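Local atomic coordinates of transcriptional regulator, MarR family, putative (Bacillus cereus, PDB entry 3BJA), a protein that probably binds DNA as a two-subunit MarR-family transcription factor and so regulates transcription. Residues L18-I31 and Q103-C116. Residues are numbered along the deposited sequence; the frame is centred on the assembly and turned at random.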
loop_
_atom_site.group_PDB
_atom_site.type_symbol
_atom_site.label_atom_id
_atom_site.label_comp_id
_atom_site.label_asym_id
_atom_site.label_seq_id
_atom_site.Cartn_x
_atom_site.Cartn_y
_atom_site.Cartn_z
ATOM N N LEU A 18 8.641 -1.042 -5.681
ATOM C CA LEU A 18 8.154 -0.062 -6.659
ATOM C C LEU A 18 7.756 1.274 -5.994
ATOM O O LEU A 18 8.029 2.311 -6.595
ATOM C CB LEU A 18 7.001 -0.616 -7.526
ATOM C CG LEU A 18 7.286 -1.703 -8.569
ATOM C CD1 LEU A 18 5.991 -2.382 -9.078
ATOM C CD2 LEU A 18 8.074 -1.139 -9.714
ATOM N N GLN A 19 7.107 1.273 -4.816
ATOM C CA GLN A 19 6.773 2.548 -4.183
ATOM C C GLN A 19 8.073 3.218 -3.689
ATOM O O GLN A 19 8.280 4.417 -3.970
ATOM C CB GLN A 19 5.675 2.415 -3.125
ATOM C CG GLN A 19 4.349 1.809 -3.669
ATOM C CD GLN A 19 3.716 2.580 -4.848
ATOM O OE1 GLN A 19 3.148 3.672 -4.681
ATOM N NE2 GLN A 19 3.791 1.986 -6.036
ATOM N N LYS A 20 8.949 2.457 -3.024
ATOM C CA LYS A 20 10.261 2.945 -2.579
ATOM C C LYS A 20 11.026 3.649 -3.713
ATOM O O LYS A 20 11.467 4.778 -3.550
ATOM C CB LYS A 20 11.083 1.768 -2.053
ATOM C CG LYS A 20 12.553 2.034 -1.634
ATOM C CD LYS A 20 13.185 0.714 -1.148
ATOM C CE LYS A 20 14.715 0.729 -1.096
ATOM N NZ LYS A 20 15.273 -0.677 -1.003
ATOM N N ASN A 21 11.138 2.975 -4.853
ATOM C CA ASN A 21 11.848 3.498 -6.026
ATOM C C ASN A 21 11.171 4.694 -6.713
ATOM O O ASN A 21 11.880 5.525 -7.299
ATOM C CB ASN A 21 12.094 2.383 -7.058
ATOM C CG ASN A 21 13.109 1.334 -6.592
ATOM O OD1 ASN A 21 13.671 1.408 -5.503
ATOM N ND2 ASN A 21 13.346 0.339 -7.446
ATOM N N LEU A 22 9.831 4.748 -6.682
ATOM C CA LEU A 22 9.058 5.896 -7.206
ATOM C C LEU A 22 9.276 7.142 -6.341
ATOM O O LEU A 22 9.456 8.244 -6.891
ATOM C CB LEU A 22 7.560 5.592 -7.274
ATOM C CG LEU A 22 6.585 6.675 -7.759
ATOM C CD1 LEU A 22 6.931 7.203 -9.145
ATOM C CD2 LEU A 22 5.184 6.121 -7.748
ATOM N N ASP A 23 9.229 6.959 -5.011
ATOM C CA ASP A 23 9.468 8.022 -4.031
ATOM C C ASP A 23 10.844 8.634 -4.184
ATOM O O ASP A 23 10.990 9.852 -4.013
ATOM C CB ASP A 23 9.319 7.521 -2.575
ATOM C CG ASP A 23 7.866 7.444 -2.098
ATOM O OD1 ASP A 23 6.915 7.724 -2.885
ATOM O OD2 ASP A 23 7.678 7.100 -0.897
ATOM N N LYS A 24 11.831 7.778 -4.483
ATOM C CA LYS A 24 13.210 8.202 -4.739
ATOM C C LYS A 24 13.202 9.052 -6.007
ATOM O O LYS A 24 13.763 10.145 -6.017
ATOM C CB LYS A 24 14.146 6.987 -4.889
ATOM C CG LYS A 24 15.624 7.214 -4.531
ATOM C CD LYS A 24 16.440 7.955 -5.582
ATOM C CE LYS A 24 17.890 8.143 -5.131
ATOM N NZ LYS A 24 18.002 9.082 -3.975
ATOM N N ALA A 25 12.519 8.552 -7.041
ATOM C CA ALA A 25 12.404 9.210 -8.351
ATOM C C ALA A 25 11.716 10.583 -8.350
ATOM O O ALA A 25 12.164 11.485 -9.078
ATOM C CB ALA A 25 11.706 8.285 -9.337
ATOM N N ILE A 26 10.643 10.739 -7.561
ATOM C CA ILE A 26 9.891 12.027 -7.470
ATOM C C ILE A 26 10.299 12.941 -6.286
ATOM O O ILE A 26 9.698 14.010 -6.089
ATOM C CB ILE A 26 8.333 11.798 -7.495
ATOM C CG1 ILE A 26 7.790 11.182 -6.184
ATOM C CG2 ILE A 26 7.954 10.958 -8.696
ATOM C CD1 ILE A 26 6.279 11.013 -6.158
ATOM N N GLU A 27 11.327 12.507 -5.540
ATOM C CA GLU A 27 11.875 13.165 -4.322
ATOM C C GLU A 27 12.104 14.663 -4.465
ATOM O O GLU A 27 11.718 15.449 -3.592
ATOM C CB GLU A 27 13.213 12.483 -3.948
ATOM C CG GLU A 27 13.892 12.905 -2.648
ATOM C CD GLU A 27 15.289 12.291 -2.464
ATOM O OE1 GLU A 27 15.615 11.295 -3.160
ATOM O OE2 GLU A 27 16.069 12.817 -1.612
ATOM N N GLN A 28 12.747 15.030 -5.570
ATOM C CA GLN A 28 13.071 16.426 -5.908
ATOM C C GLN A 28 11.887 17.403 -5.929
ATOM O O GLN A 28 12.093 18.582 -5.704
ATOM C CB GLN A 28 13.816 16.496 -7.255
ATOM C CG GLN A 28 12.998 16.032 -8.486
ATOM C CD GLN A 28 13.793 16.129 -9.782
ATOM O OE1 GLN A 28 14.504 15.191 -10.155
ATOM N NE2 GLN A 28 13.646 17.262 -10.492
ATOM N N TYR A 29 10.673 16.910 -6.192
ATOM C CA TYR A 29 9.455 17.742 -6.229
ATOM C C TYR A 29 8.745 17.903 -4.881
ATOM O O TYR A 29 7.619 18.407 -4.847
ATOM C CB TYR A 29 8.461 17.184 -7.263
ATOM C CG TYR A 29 9.047 17.105 -8.639
ATOM C CD1 TYR A 29 9.128 18.242 -9.431
ATOM C CD2 TYR A 29 9.545 15.898 -9.153
ATOM C CE1 TYR A 29 9.692 18.201 -10.700
ATOM C CE2 TYR A 29 10.113 15.842 -10.428
ATOM C CZ TYR A 29 10.175 17.009 -11.196
ATOM O OH TYR A 29 10.714 17.022 -12.449
ATOM N N ASP A 30 9.376 17.492 -3.777
ATOM C CA ASP A 30 8.777 17.594 -2.435
ATOM C C ASP A 30 7.380 16.952 -2.292
ATOM O O ASP A 30 6.466 17.526 -1.687
ATOM C CB ASP A 30 8.788 19.059 -1.979
ATOM C CG ASP A 30 10.177 19.620 -1.932
ATOM O OD1 ASP A 30 11.029 18.981 -1.295
ATOM O OD2 ASP A 30 10.421 20.700 -2.506
ATOM N N ILE A 31 7.236 15.775 -2.895
ATOM C CA ILE A 31 6.010 14.970 -2.842
ATOM C C ILE A 31 6.387 13.499 -2.733
ATOM O O ILE A 31 7.502 13.113 -3.095
ATOM C CB ILE A 31 5.074 15.187 -4.085
ATOM C CG1 ILE A 31 5.743 14.826 -5.422
ATOM C CG2 ILE A 31 4.579 16.631 -4.142
ATOM C CD1 ILE A 31 4.754 14.702 -6.593
ATOM N N GLN A 103 5.817 18.579 -14.802
ATOM C CA GLN A 103 7.210 18.359 -14.414
ATOM C C GLN A 103 7.487 16.952 -13.852
ATOM O O GLN A 103 8.534 16.379 -14.156
ATOM C CB GLN A 103 7.691 19.454 -13.450
ATOM C CG GLN A 103 7.808 20.842 -14.107
ATOM C CD GLN A 103 7.998 22.008 -13.129
ATOM O OE1 GLN A 103 7.933 21.856 -11.908
ATOM N NE2 GLN A 103 8.210 23.192 -13.683
ATOM N N VAL A 104 6.554 16.397 -13.075
ATOM C CA VAL A 104 6.721 15.052 -12.480
ATOM C C VAL A 104 6.542 13.901 -13.509
ATOM O O VAL A 104 7.179 12.850 -13.368
ATOM C CB VAL A 104 5.795 14.820 -11.243
ATOM C CG1 VAL A 104 6.145 13.539 -10.572
ATOM C CG2 VAL A 104 5.979 15.893 -10.222
ATOM N N ASP A 105 5.686 14.102 -14.524
ATOM C CA ASP A 105 5.447 13.110 -15.604
ATOM C C ASP A 105 6.730 12.691 -16.326
ATOM O O ASP A 105 6.822 11.560 -16.788
ATOM C CB ASP A 105 4.424 13.632 -16.646
ATOM C CG ASP A 105 2.951 13.606 -16.148
ATOM O OD1 ASP A 105 2.591 12.892 -15.186
ATOM O OD2 ASP A 105 2.129 14.311 -16.772
ATOM N N VAL A 106 7.703 13.604 -16.407
ATOM C CA VAL A 106 9.018 13.336 -17.000
ATOM C C VAL A 106 9.781 12.317 -16.140
ATOM O O VAL A 106 10.326 11.356 -16.686
ATOM C CB VAL A 106 9.854 14.636 -17.186
ATOM C CG1 VAL A 106 11.200 14.326 -17.837
ATOM C CG2 VAL A 106 9.093 15.642 -18.030
ATOM N N GLN A 107 9.804 12.512 -14.813
ATOM C CA GLN A 107 10.467 11.554 -13.889
ATOM C C GLN A 107 9.716 10.224 -13.786
ATOM O O GLN A 107 10.350 9.193 -13.614
ATOM C CB GLN A 107 10.708 12.120 -12.474
ATOM C CG GLN A 107 12.083 12.797 -12.257
ATOM C CD GLN A 107 12.293 14.109 -13.001
ATOM O OE1 GLN A 107 13.425 14.471 -13.309
ATOM N NE2 GLN A 107 11.219 14.819 -13.293
ATOM N N TYR A 108 8.382 10.274 -13.857
ATOM C CA TYR A 108 7.510 9.089 -13.818
ATOM C C TYR A 108 7.744 8.192 -15.035
ATOM O O TYR A 108 7.841 6.977 -14.898
ATOM C CB TYR A 108 6.048 9.514 -13.777
ATOM C CG TYR A 108 5.059 8.385 -13.550
ATOM C CD1 TYR A 108 5.127 7.595 -12.394
ATOM C CD2 TYR A 108 4.008 8.165 -14.432
ATOM C CE1 TYR A 108 4.194 6.567 -12.151
ATOM C CE2 TYR A 108 3.068 7.140 -14.201
ATOM C CZ TYR A 108 3.167 6.357 -13.061
ATOM O OH TYR A 108 2.248 5.370 -12.842
ATOM N N SER A 109 7.836 8.811 -16.211
ATOM C CA SER A 109 8.143 8.111 -17.463
ATOM C C SER A 109 9.483 7.371 -17.337
ATOM O O SER A 109 9.577 6.202 -17.700
ATOM C CB SER A 109 8.170 9.092 -18.630
ATOM O OG SER A 109 8.453 8.437 -19.854
ATOM N N ASP A 110 10.494 8.049 -16.794
ATOM C CA ASP A 110 11.797 7.429 -16.535
ATOM C C ASP A 110 11.692 6.333 -15.480
ATOM O O ASP A 110 12.390 5.347 -15.588
ATOM C CB ASP A 110 12.834 8.459 -16.072
ATOM C CG ASP A 110 13.215 9.462 -17.155
ATOM O OD1 ASP A 110 13.183 9.128 -18.366
ATOM O OD2 ASP A 110 13.585 10.599 -16.771
ATOM N N PHE A 111 10.846 6.522 -14.462
ATOM C CA PHE A 111 10.633 5.508 -13.401
ATOM C C PHE A 111 10.134 4.186 -13.982
ATOM O O PHE A 111 10.725 3.141 -13.712
ATOM C CB PHE A 111 9.702 6.010 -12.274
ATOM C CG PHE A 111 9.078 4.893 -11.439
ATOM C CD1 PHE A 111 9.818 4.240 -10.451
ATOM C CD2 PHE A 111 7.753 4.504 -11.653
ATOM C CE1 PHE A 111 9.252 3.215 -9.681
ATOM C CE2 PHE A 111 7.171 3.472 -10.886
ATOM C CZ PHE A 111 7.928 2.826 -9.901
ATOM N N LEU A 112 9.079 4.265 -14.796
ATOM C CA LEU A 112 8.482 3.093 -15.460
ATOM C C LEU A 112 9.487 2.342 -16.339
ATOM O O LEU A 112 9.530 1.126 -16.293
ATOM C CB LEU A 112 7.250 3.484 -16.284
ATOM C CG LEU A 112 6.042 4.035 -15.510
ATOM C CD1 LEU A 112 5.026 4.627 -16.504
ATOM C CD2 LEU A 112 5.417 2.996 -14.590
ATOM N N LYS A 113 10.312 3.060 -17.095
ATOM C CA LYS A 113 11.331 2.424 -17.947
ATOM C C LYS A 113 12.424 1.734 -17.110
ATOM O O LYS A 113 12.680 0.531 -17.267
ATOM C CB LYS A 113 11.944 3.439 -18.904
ATOM C CG LYS A 113 10.942 4.007 -19.907
ATOM N N GLU A 114 12.995 2.482 -16.166
ATOM C CA GLU A 114 14.087 1.995 -15.298
ATOM C C GLU A 114 13.708 0.891 -14.323
ATOM O O GLU A 114 14.599 0.143 -13.892
ATOM C CB GLU A 114 14.740 3.169 -14.546
ATOM C CG GLU A 114 15.450 4.171 -15.504
ATOM C CD GLU A 114 15.761 5.548 -14.886
ATOM O OE1 GLU A 114 15.934 5.662 -13.649
ATOM O OE2 GLU A 114 15.853 6.527 -15.665
ATOM N N ASN A 115 12.410 0.778 -13.994
ATOM C CA ASN A 115 11.898 -0.199 -13.027
ATOM C C ASN A 115 10.955 -1.291 -13.570
ATOM O O ASN A 115 10.894 -2.365 -12.963
ATOM C CB ASN A 115 11.206 0.514 -11.860
ATOM C CG ASN A 115 12.165 1.341 -11.017
ATOM O OD1 ASN A 115 12.539 0.925 -9.919
ATOM N ND2 ASN A 115 12.576 2.510 -11.527
ATOM N N CYS A 116 10.204 -1.011 -14.647
ATOM C CA CYS A 116 9.288 -1.990 -15.277
ATOM C C CYS A 116 9.734 -2.424 -16.676
ATOM O O CYS A 116 8.901 -2.848 -17.487
ATOM C CB CYS A 116 7.863 -1.431 -15.326
ATOM S SG CYS A 116 7.187 -0.996 -13.719
#
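Phe111 is a knob set into a hole on helix 2-25 formed by Leu18, Asn21, Leu22 and Ala25, where this helix meets helix 95-116 in the helical dimerisation region of the MarR winged-helix fold. The two helices run roughly antiparallel, their local axes 9.8 Å apart at an angle of 141°. Leu22 lies over one face of the ring, a CH-pi contact with CB 3.9 Å from the Phe111 centroid, while Asn21 CB meets the ring edge in its plane. With CG of Leu22 anti to the backbone N (chi1 178°), its CD1 reaches between Phe111 and the edge of Tyr108. On the Asn115 side of the ring, Leu18 CD2 touches Phe111 CZ. The same methyl, Leu18 CD2, lies 4.1 Å from Cys116 SG. Here Asn21 ND2 donates a hydrogen bond to Asn115 OD1 at 2.7 Å, with the two amide planes turned 59° apart. In the other direction, residues 26-31 bring the Tyr29 ring alongside Val104. Val104 CG2 rests on one face, 3.8 Å from the Tyr29 centroid, and Gln28 CG lies against the opposite face. The amide of Gln107, its chain bent at chi2, comes to the edge of the same ring. On the other methyl of Val104, CG1, Ile26 CG2 packs at 3.7 Å, and Phe36 of helix 33-44 adjoins both side chains. The second subunit adds to the Phe111 side: its Tyr8 meets Phe111 edge-to-face and packs on Leu22 and Tyr108, while its Leu138 O accepts a second hydrogen bond from Asn21 ND2. Asn115 is positioned in turn by its own helix, ND2 donating to a lone pair of Phe111 O at 2.9 Å, in the carbonyl plane, while Asn115 N also donates to that oxygen.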